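Side-chain contacts in carboxypeptidase A inhibitor (PDB 3FJU), which inhibits carboxypeptidase A, a zinc-dependent protease, and is secreted by the roundworm Ascaris suum: residues K3-S6 with D7-T11; I26-I29 with Q30-E33; Q48-A51 with H52-C56; C41-N44 with N45-Q48. One frame throughout, in Å; residues are numbered along the deposited sequence.

Contact 1: residues K3-S6 with D7-T11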
loop_
_atom_site.group_PDB
_atom_site.type_symbol
_atom_site.label_atom_id
_atom_site.label_comp_id
_atom_site.label_asym_id
_atom_site.label_seq_id
_atom_site.Cartn_x
_atom_site.Cartn_y
_atom_site.Cartn_z
ATOM N N LYS B 3 10.880 26.694 20.852
ATOM C CA LYS B 3 11.147 25.623 21.800
ATOM C C LYS B 3 10.656 25.997 23.194
ATOM O O LYS B 3 10.554 27.204 23.541
ATOM C CB LYS B 3 12.645 25.317 21.825
ATOM C CG LYS B 3 13.211 24.862 20.487
ATOM C CD LYS B 3 12.696 23.477 20.082
ATOM C CE LYS B 3 13.188 22.373 21.020
ATOM N NZ LYS B 3 12.466 21.093 20.782
ATOM N N CYS B 4 10.368 24.971 23.994
ATOM C CA CYS B 4 9.775 25.166 25.321
ATOM C C CYS B 4 10.071 23.974 26.219
ATOM O O CYS B 4 10.408 22.878 25.734
ATOM C CB CYS B 4 8.246 25.340 25.197
ATOM S SG CYS B 4 7.441 23.959 24.333
ATOM N N LEU B 5 9.928 24.196 27.524
ATOM C CA LEU B 5 9.955 23.131 28.526
ATOM C C LEU B 5 8.637 23.081 29.299
ATOM O O LEU B 5 8.285 22.037 29.864
ATOM C CB LEU B 5 11.150 23.289 29.474
ATOM C CG LEU B 5 12.565 23.299 28.868
ATOM C CD1 LEU B 5 13.588 23.624 29.946
ATOM C CD2 LEU B 5 12.900 21.986 28.171
ATOM N N SER B 6 7.929 24.214 29.330
ATOM C CA SER B 6 6.603 24.311 29.922
ATOM C C SER B 6 5.803 25.371 29.156
ATOM O O SER B 6 6.371 26.145 28.367
ATOM C CB SER B 6 6.686 24.663 31.417
ATOM O OG SER B 6 7.054 26.017 31.630
ATOM N N ASP B 7 4.507 25.434 29.440
ATOM C CA ASP B 7 3.584 26.319 28.735
ATOM C C ASP B 7 3.957 27.794 28.870
ATOM O O ASP B 7 3.616 28.627 27.977
ATOM C CB ASP B 7 2.145 26.121 29.210
ATOM C CG ASP B 7 1.581 24.736 28.880
ATOM O OD1 ASP B 7 2.238 23.933 28.160
ATOM O OD2 ASP B 7 0.464 24.444 29.376
ATOM N N THR B 8 4.680 28.107 29.952
ATOM C CA THR B 8 5.078 29.488 30.226
ATOM C C THR B 8 6.226 29.955 29.336
ATOM O O THR B 8 6.526 31.142 29.310
ATOM C CB THR B 8 5.402 29.750 31.736
ATOM O OG1 THR B 8 6.512 28.950 32.148
ATOM C CG2 THR B 8 4.189 29.459 32.632
ATOM N N ASP B 9 6.845 29.031 28.590
ATOM C CA ASP B 9 7.852 29.387 27.574
ATOM C C ASP B 9 7.218 29.746 26.220
ATOM O O ASP B 9 7.894 30.232 25.301
ATOM C CB ASP B 9 8.846 28.235 27.382
ATOM C CG ASP B 9 9.566 27.877 28.660
ATOM O OD1 ASP B 9 9.934 28.809 29.419
ATOM O OD2 ASP B 9 9.741 26.677 28.927
ATOM N N CYS B 10 5.915 29.520 26.102
ATOM C CA CYS B 10 5.226 29.811 24.860
ATOM C C CYS B 10 4.573 31.200 24.877
ATOM O O CYS B 10 4.559 31.892 25.923
ATOM C CB CYS B 10 4.230 28.684 24.531
ATOM S SG CYS B 10 5.060 27.063 24.330
ATOM N N THR B 11 4.092 31.626 23.712
ATOM C CA THR B 11 3.399 32.907 23.575
ATOM C C THR B 11 2.073 32.684 22.846
ATOM O O THR B 11 1.802 31.587 22.338
ATOM C CB THR B 11 4.244 33.929 22.785
ATOM O OG1 THR B 11 4.510 33.421 21.474
ATOM C CG2 THR B 11 5.548 34.228 23.490
HETATM O O HOH W 1 9.649 26.449 31.736
#
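The carboxylate oxygen D9 OD2 is gripped by two backbone N-H groups and a water. L5 N donates to D9 OD2 over 2.9 Å, with an N-H...O angle of 162°, on the anti side of the carboxylate. S6 N reaches the same oxygen over 3.1 Å, but from above the carboxylate plane. The water completes the set. It donates to D9 OD2 and lies 2.6 Å from S6 OG, which in turn sits beside T8 OG1. S6 OG can meet both because it stands between its backbone N and carbonyl carbon (chi1 73°).

The backbone closes the turn as D9 N donates to S6 O over 2.9 Å. Behind the carboxylate the contact is apolar. C4 CB packs against D9 CB, and C10 SG lies 3.7 Å from C4 CB. The two sulfurs belong to separate disulfides, C4 with C16 and C10 with C23. D7 takes its main bond outside the contact: OD1 accepts from C16 N.

The N-H of D9 goes to the S6 carbonyl and not to its hydroxyl. Of a capping box, then, only the bond from the acid to the N-H of S6 is present, at the start of the short 3-10 segment 7-9.

Contact 2: residues I26-I29 with Q30-E33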
loop_
_atom_site.group_PDB
_atom_site.type_symbol
_atom_site.label_atom_id
_atom_site.label_comp_id
_atom_site.label_asym_id
_atom_site.label_seq_id
_atom_site.Cartn_x
_atom_site.Cartn_y
_atom_site.Cartn_z
ATOM N N ILE B 26 -3.512 25.058 20.757
ATOM C CA ILE B 26 -4.384 23.977 21.168
ATOM C C ILE B 26 -5.104 23.363 19.960
ATOM O O ILE B 26 -5.262 22.130 19.885
ATOM C CB ILE B 26 -5.363 24.420 22.266
ATOM C CG1 ILE B 26 -4.600 24.666 23.564
ATOM C CG2 ILE B 26 -6.446 23.365 22.486
ATOM C CD1 ILE B 26 -5.370 25.567 24.572
ATOM N N VAL B 27 -5.532 24.207 19.022
ATOM C CA VAL B 27 -6.249 23.725 17.836
ATOM C C VAL B 27 -5.379 22.737 17.063
ATOM O O VAL B 27 -5.858 21.662 16.687
ATOM C CB VAL B 27 -6.760 24.864 16.940
ATOM C CG1 VAL B 27 -7.199 24.320 15.580
ATOM C CG2 VAL B 27 -7.931 25.560 17.624
ATOM N N GLU B 28 -4.109 23.084 16.863
ATOM C CA GLU B 28 -3.191 22.192 16.169
ATOM C C GLU B 28 -2.855 20.937 16.961
ATOM O O GLU B 28 -2.747 19.856 16.393
ATOM C CB GLU B 28 -1.933 22.935 15.748
ATOM C CG GLU B 28 -2.194 23.823 14.538
ATOM C CD GLU B 28 -2.538 23.024 13.303
ATOM O OE1 GLU B 28 -1.608 22.475 12.686
ATOM O OE2 GLU B 28 -3.738 22.931 12.940
ATOM N N ILE B 29 -2.712 21.073 18.270
ATOM C CA ILE B 29 -2.516 19.887 19.114
ATOM C C ILE B 29 -3.726 18.938 18.973
ATOM O O ILE B 29 -3.562 17.730 18.731
ATOM C CB ILE B 29 -2.273 20.296 20.575
ATOM C CG1 ILE B 29 -0.902 20.982 20.715
ATOM C CG2 ILE B 29 -2.423 19.098 21.510
ATOM C CD1 ILE B 29 -0.701 21.694 22.020
ATOM N N GLN B 30 -4.935 19.491 19.112
ATOM C CA GLN B 30 -6.167 18.727 18.928
ATOM C C GLN B 30 -6.266 18.068 17.553
ATOM O O GLN B 30 -6.625 16.880 17.464
ATOM C CB GLN B 30 -7.385 19.617 19.164
ATOM C CG GLN B 30 -7.653 19.888 20.627
ATOM C CD GLN B 30 -8.669 21.029 20.888
ATOM O OE1 GLN B 30 -9.125 21.202 22.024
ATOM N NE2 GLN B 30 -9.017 21.807 19.846
ATOM N N ARG B 31 -5.954 18.822 16.493
ATOM C CA ARG B 31 -6.075 18.291 15.126
ATOM C C ARG B 31 -5.108 17.133 14.899
ATOM O O ARG B 31 -5.496 16.101 14.340
ATOM C CB ARG B 31 -5.857 19.385 14.075
ATOM C CG ARG B 31 -6.016 18.930 12.641
ATOM C CD ARG B 31 -5.713 20.024 11.642
ATOM N NE ARG B 31 -4.298 20.404 11.649
ATOM C CZ ARG B 31 -3.319 19.754 11.016
ATOM N NH1 ARG B 31 -3.559 18.649 10.315
ATOM N NH2 ARG B 31 -2.082 20.206 11.108
ATOM N N CYS B 32 -3.851 17.299 15.305
ATOM C CA CYS B 32 -2.875 16.242 15.035
ATOM C C CYS B 32 -3.228 14.957 15.787
ATOM O O CYS B 32 -3.047 13.868 15.258
ATOM C CB CYS B 32 -1.452 16.693 15.332
ATOM S SG CYS B 32 -0.870 17.975 14.194
ATOM N N GLU B 33 -3.769 15.099 16.994
ATOM C CA GLU B 33 -4.162 13.950 17.808
ATOM C C GLU B 33 -5.416 13.274 17.246
ATOM O O GLU B 33 -5.489 12.023 17.130
ATOM C CB GLU B 33 -4.406 14.415 19.246
ATOM C CG GLU B 33 -4.631 13.285 20.242
ATOM C CD GLU B 33 -4.878 13.810 21.656
ATOM O OE1 GLU B 33 -5.683 14.753 21.801
ATOM O OE2 GLU B 33 -4.275 13.289 22.621
#
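E28 and R31 form a side-on salt bridge along one flank of helix 26-36. The two side chains run side by side and point the same way. R31 NH2 meets E28 OE1 at 2.8 Å, and R31 NE meets E28 OE2 at 2.9 Å. Both oxygens are approached on their syn sides, tilted from the carboxylate plane, while both lie close to the guanidinium plane. The carboxylate and guanidinium planes are 26° apart. E28 reaches its partner by a bend at chi2 (-65°), and R31 by a bend at chi3 (67°). R31 NH2 also donates to K58 O, so the guanidinium is fixed from more than one direction. The R31 side chain lies about 4 Å from a bound zinc ion, and R31 NH1 makes a weak bond to E35, which binds zinc with H36.

The well-packed flank carries I29 and C32. I29 rests on K15, V17 and P40. C32 is buried, joined to C60 by a disulfide. The solvent flank is looser. There the Q30 chain crosses I26, with Q30 OE1 3.5 Å from I26 CG2, and V27 and E33 are exposed as well.

Regular helix bonds run beneath both flanks, such as Q30 N to I26 O at 2.8 Å and R31 N to V27 O. The buried sulfur C32 SG lies 3.4 Å from the carbonyl oxygen E28 O, one turn back.

Contact 3: residues Q48-A51 with H52-C56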
loop_
_atom_site.group_PDB
_atom_site.type_symbol
_atom_site.label_atom_id
_atom_site.label_comp_id
_atom_site.label_asym_id
_atom_site.label_seq_id
_atom_site.Cartn_x
_atom_site.Cartn_y
_atom_site.Cartn_z
ATOM N N GLN B 48 11.837 13.875 15.362
ATOM C CA GLN B 48 12.994 12.975 15.529
ATOM C C GLN B 48 12.910 12.005 16.719
ATOM O O GLN B 48 13.775 11.126 16.866
ATOM C CB GLN B 48 14.296 13.808 15.610
ATOM C CG GLN B 48 14.435 14.588 16.933
ATOM C CD GLN B 48 15.721 15.417 17.028
ATOM O OE1 GLN B 48 16.829 14.868 17.021
ATOM N NE2 GLN B 48 15.574 16.743 17.137
ATOM N N VAL B 49 11.885 12.134 17.564
ATOM C CA VAL B 49 11.845 11.341 18.806
ATOM C C VAL B 49 11.611 9.870 18.536
ATOM O O VAL B 49 11.840 9.037 19.413
ATOM C CB VAL B 49 10.826 11.850 19.853
ATOM C CG1 VAL B 49 11.367 13.094 20.545
ATOM C CG2 VAL B 49 9.477 12.096 19.232
ATOM N N TRP B 50 11.127 9.549 17.336
ATOM C CA TRP B 50 10.944 8.146 16.968
ATOM C C TRP B 50 12.189 7.634 16.258
ATOM O O TRP B 50 12.648 8.223 15.269
ATOM C CB TRP B 50 9.724 7.963 16.058
ATOM C CG TRP B 50 8.416 8.289 16.716
ATOM C CD1 TRP B 50 7.595 7.417 17.369
ATOM C CD2 TRP B 50 7.761 9.565 16.751
ATOM N NE1 TRP B 50 6.469 8.067 17.823
ATOM C CE2 TRP B 50 6.549 9.390 17.463
ATOM C CE3 TRP B 50 8.084 10.840 16.253
ATOM C CZ2 TRP B 50 5.656 10.442 17.689
ATOM C CZ3 TRP B 50 7.190 11.885 16.476
ATOM C CH2 TRP B 50 5.997 11.674 17.192
ATOM N N ALA B 51 12.728 6.531 16.756
ATOM C CA ALA B 51 13.809 5.834 16.066
ATOM C C ALA B 51 13.394 5.435 14.640
ATOM O O ALA B 51 14.203 5.482 13.705
ATOM C CB ALA B 51 14.190 4.628 16.838
ATOM N N HIS B 52 12.132 5.074 14.465
ATOM C CA HIS B 52 11.645 4.763 13.119
ATOM C C HIS B 52 11.198 6.067 12.505
ATOM O O HIS B 52 10.206 6.660 12.938
ATOM C CB HIS B 52 10.531 3.727 13.198
ATOM C CG HIS B 52 11.018 2.429 13.727
ATOM N ND1 HIS B 52 11.828 1.601 12.988
ATOM C CD2 HIS B 52 10.902 1.857 14.947
ATOM C CE1 HIS B 52 12.150 0.542 13.708
ATOM N NE2 HIS B 52 11.594 0.669 14.899
ATOM N N GLU B 53 11.980 6.529 11.536
ATOM C CA GLU B 53 11.812 7.844 10.899
ATOM C C GLU B 53 10.365 8.236 10.628
ATOM O O GLU B 53 9.644 7.523 9.952
ATOM C CB GLU B 53 12.621 7.892 9.599
ATOM C CG GLU B 53 12.625 9.246 8.864
ATOM C CD GLU B 53 13.168 9.159 7.423
ATOM O OE1 GLU B 53 13.751 8.113 7.030
ATOM O OE2 GLU B 53 13.002 10.165 6.678
ATOM N N LYS B 54 9.970 9.387 11.169
ATOM C CA LYS B 54 8.750 10.075 10.777
ATOM C C LYS B 54 9.116 11.389 10.082
ATOM O O LYS B 54 10.272 11.811 10.126
ATOM C CB LYS B 54 7.896 10.356 12.002
ATOM C CG LYS B 54 7.203 9.105 12.545
ATOM C CD LYS B 54 6.101 9.467 13.539
ATOM C CE LYS B 54 5.482 8.199 14.166
ATOM N NZ LYS B 54 4.220 8.507 14.928
ATOM N N ILE B 55 8.138 12.010 9.427
ATOM C CA ILE B 55 8.330 13.301 8.733
ATOM C C ILE B 55 7.300 14.310 9.214
ATOM O O ILE B 55 6.255 13.920 9.738
ATOM C CB ILE B 55 8.200 13.159 7.191
ATOM C CG1 ILE B 55 6.798 12.640 6.778
ATOM C CG2 ILE B 55 9.335 12.299 6.669
ATOM C CD1 ILE B 55 6.360 12.875 5.281
ATOM N N CYS B 56 7.588 15.601 9.033
ATOM C CA CYS B 56 6.588 16.630 9.278
ATOM C C CYS B 56 5.847 16.871 7.985
ATOM O O CYS B 56 6.426 17.286 6.982
ATOM C CB CYS B 56 7.202 17.924 9.799
ATOM S SG CYS B 56 5.946 19.088 10.354
HETATM O O HOH W 2 11.833 10.211 13.442
#
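A cation-pi contact between W50 and K54 spans the loop that leads into the hairpin of strands 55-57 and 60-62. The lysine chain is laid over one face of the indole. K54 CD touches W50 CD2 and CE3, both at 3.6 Å, over the CD2-CE3 bond of the six-membered ring. K54 CE sits almost above the centre of the five-membered ring, 3.6 Å from its centroid and 7° off the normal. This is a CH-pi contact. K54 NZ is displaced further, 3.9 Å from the same centroid and 28° off the normal, with W50 CE2 as its nearest ring atom at 3.6 Å. The chain of K54 is extended beyond CG, which lets its methylenes and its NZ share the face.

V49 CG2 lies against the opposite face of the indole, offset toward the rim. W50 also touches K19, I39 and C61, which ties the loop to the body of the fold. The turn itself is bridged by a water. It donates to W50 O at 2.8 Å and accepts from K54 N at 3.1 Å. On the outer side of the turn, E53 OE1 accepts a hydrogen bond from the backbone of another protein chain, and H52 packs on a polar side chain of that chain.

The contact mixes dispersion with electrostatics. The methylenes give the most centred contact, with CE nearly on the normal of the five-membered ring, and the ammonium group probably adds attraction to the pi electrons from its off-centre place.

Contact 4: residues C41-N44 with N45-Q48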
loop_
_atom_site.group_PDB
_atom_site.type_symbol
_atom_site.label_atom_id
_atom_site.label_comp_id
_atom_site.label_asym_id
_atom_site.label_seq_id
_atom_site.Cartn_x
_atom_site.Cartn_y
_atom_site.Cartn_z
ATOM N N CYS B 41 4.162 19.683 14.414
ATOM C CA CYS B 41 5.538 19.980 14.085
ATOM C C CYS B 41 5.563 21.183 13.153
ATOM O O CYS B 41 4.560 21.508 12.495
ATOM C CB CYS B 41 6.191 18.785 13.394
ATOM S SG CYS B 41 5.188 18.139 12.002
ATOM N N LYS B 42 6.729 21.817 13.083
ATOM C CA LYS B 42 6.986 22.903 12.138
ATOM C C LYS B 42 7.893 22.442 11.013
ATOM O O LYS B 42 7.790 22.949 9.889
ATOM C CB LYS B 42 7.604 24.097 12.869
ATOM C CG LYS B 42 6.784 24.641 14.023
ATOM C CD LYS B 42 5.494 25.284 13.563
ATOM C CE LYS B 42 5.084 26.394 14.533
ATOM N NZ LYS B 42 3.616 26.542 14.547
ATOM N N SER B 43 8.782 21.490 11.322
ATOM C CA SER B 43 9.645 20.864 10.313
ATOM C C SER B 43 9.980 19.434 10.702
ATOM O O SER B 43 9.665 19.005 11.817
ATOM C CB SER B 43 10.943 21.663 10.135
ATOM O OG SER B 43 11.788 21.523 11.260
ATOM N N ASN B 44 10.648 18.708 9.801
ATOM C CA ASN B 44 11.040 17.309 10.053
ATOM C C ASN B 44 11.819 17.138 11.357
ATOM O O ASN B 44 11.709 16.114 12.034
ATOM C CB ASN B 44 11.870 16.719 8.894
ATOM C CG ASN B 44 11.038 16.401 7.650
ATOM O OD1 ASN B 44 9.823 16.486 7.661
ATOM N ND2 ASN B 44 11.716 16.071 6.559
ATOM N N ASN B 45 12.616 18.151 11.700
ATOM C CA ASN B 45 13.422 18.126 12.915
ATOM C C ASN B 45 12.582 17.931 14.191
ATOM O O ASN B 45 13.036 17.316 15.150
ATOM C CB ASN B 45 14.251 19.408 12.969
ATOM C CG ASN B 45 15.367 19.355 13.988
ATOM O OD1 ASN B 45 16.255 18.502 13.939
ATOM N ND2 ASN B 45 15.348 20.314 14.893
ATOM N N ASP B 46 11.339 18.407 14.172
ATOM C CA ASP B 46 10.437 18.264 15.315
ATOM C C ASP B 46 9.822 16.860 15.435
ATOM O O ASP B 46 9.013 16.609 16.334
ATOM C CB ASP B 46 9.335 19.321 15.245
ATOM C CG ASP B 46 9.879 20.727 15.085
ATOM O OD1 ASP B 46 10.910 21.027 15.718
ATOM O OD2 ASP B 46 9.277 21.517 14.326
ATOM N N CYS B 47 10.218 15.947 14.548
ATOM C CA CYS B 47 9.649 14.587 14.543
ATOM C C CYS B 47 10.685 13.478 14.836
ATOM O O CYS B 47 10.419 12.279 14.652
ATOM C CB CYS B 47 8.924 14.335 13.209
ATOM S SG CYS B 47 7.531 15.446 12.888
ATOM N N GLN B 48 11.837 13.875 15.362
ATOM C CA GLN B 48 12.994 12.975 15.529
ATOM C C GLN B 48 12.910 12.005 16.719
ATOM O O GLN B 48 13.775 11.126 16.866
ATOM C CB GLN B 48 14.296 13.808 15.610
ATOM C CG GLN B 48 14.435 14.588 16.933
ATOM C CD GLN B 48 15.721 15.417 17.028
ATOM O OE1 GLN B 48 16.829 14.868 17.021
ATOM N NE2 GLN B 48 15.574 16.743 17.137
HETATM O O HOH W 3 11.218 23.074 13.374
#
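The D46 carboxylate is the flat group at the heart of this turn, met both near its plane and from above it. K42 N donates to the anti lone pair of D46 OD2 at 2.9 Å. S43 N comes to the same oxygen at 3.0 Å, 42° out of the carboxylate plane. Of a capping box only this bond from the acid to the N-H of S43 is present, at the start of a short 3-10 segment. The N-H of D46 goes to the serine carbonyl instead. A water donates to D46 OD2 at 2.7 Å and also bonds S43 OG at 2.7 Å. OD2 is thus held by three groups. Together they would fix the rotation of the carboxylate and probably favour its charged form. D46 CG stands beside its own backbone N (chi1 -53°), which brings the carboxylate back over the preceding backbone. The methylene K42 CB also lies beside D46 OD2.

The backbone winds tightly here. D46 N donates to S43 O, and C47 N to N44 O at 2.9 Å.

The other side of the turn is apolar and buried. C41 CB packs on D46 CB. C41 is paired with C56 and C47 with C61, so two disulfides tie the turn to the hairpin of strands 55-57 and 60-62. N44 OD1 adds a polar link to that hairpin by accepting from C56 N. Between the two cystines, C47 SG lies 3.6 Å from C41 CB and 3.7 Å from C41 SG.

Overall arrangement
Contacts 1 and 4 use the same chemistry at two places about 17 Å apart, centre to centre. Each has an aspartate bound by backbone N-H, two cysteines of different disulfides, a serine and a water. Contact 4 is the more buried and lies nearer the centre of the chain. Contact 1 is at the surface beside strand 22-24. Contact 2, also at the surface, is a salt bridge on helix 26-36, close to bound zinc. Contact 3 is a surface loop held by an aromatic ring and a lysine, and it faces another protein chain. Contacts 3 and 4 share Q48 and are joined by the C41-C56 disulfide. Contacts 2 and 3 lie on opposite sides of the chain's centre.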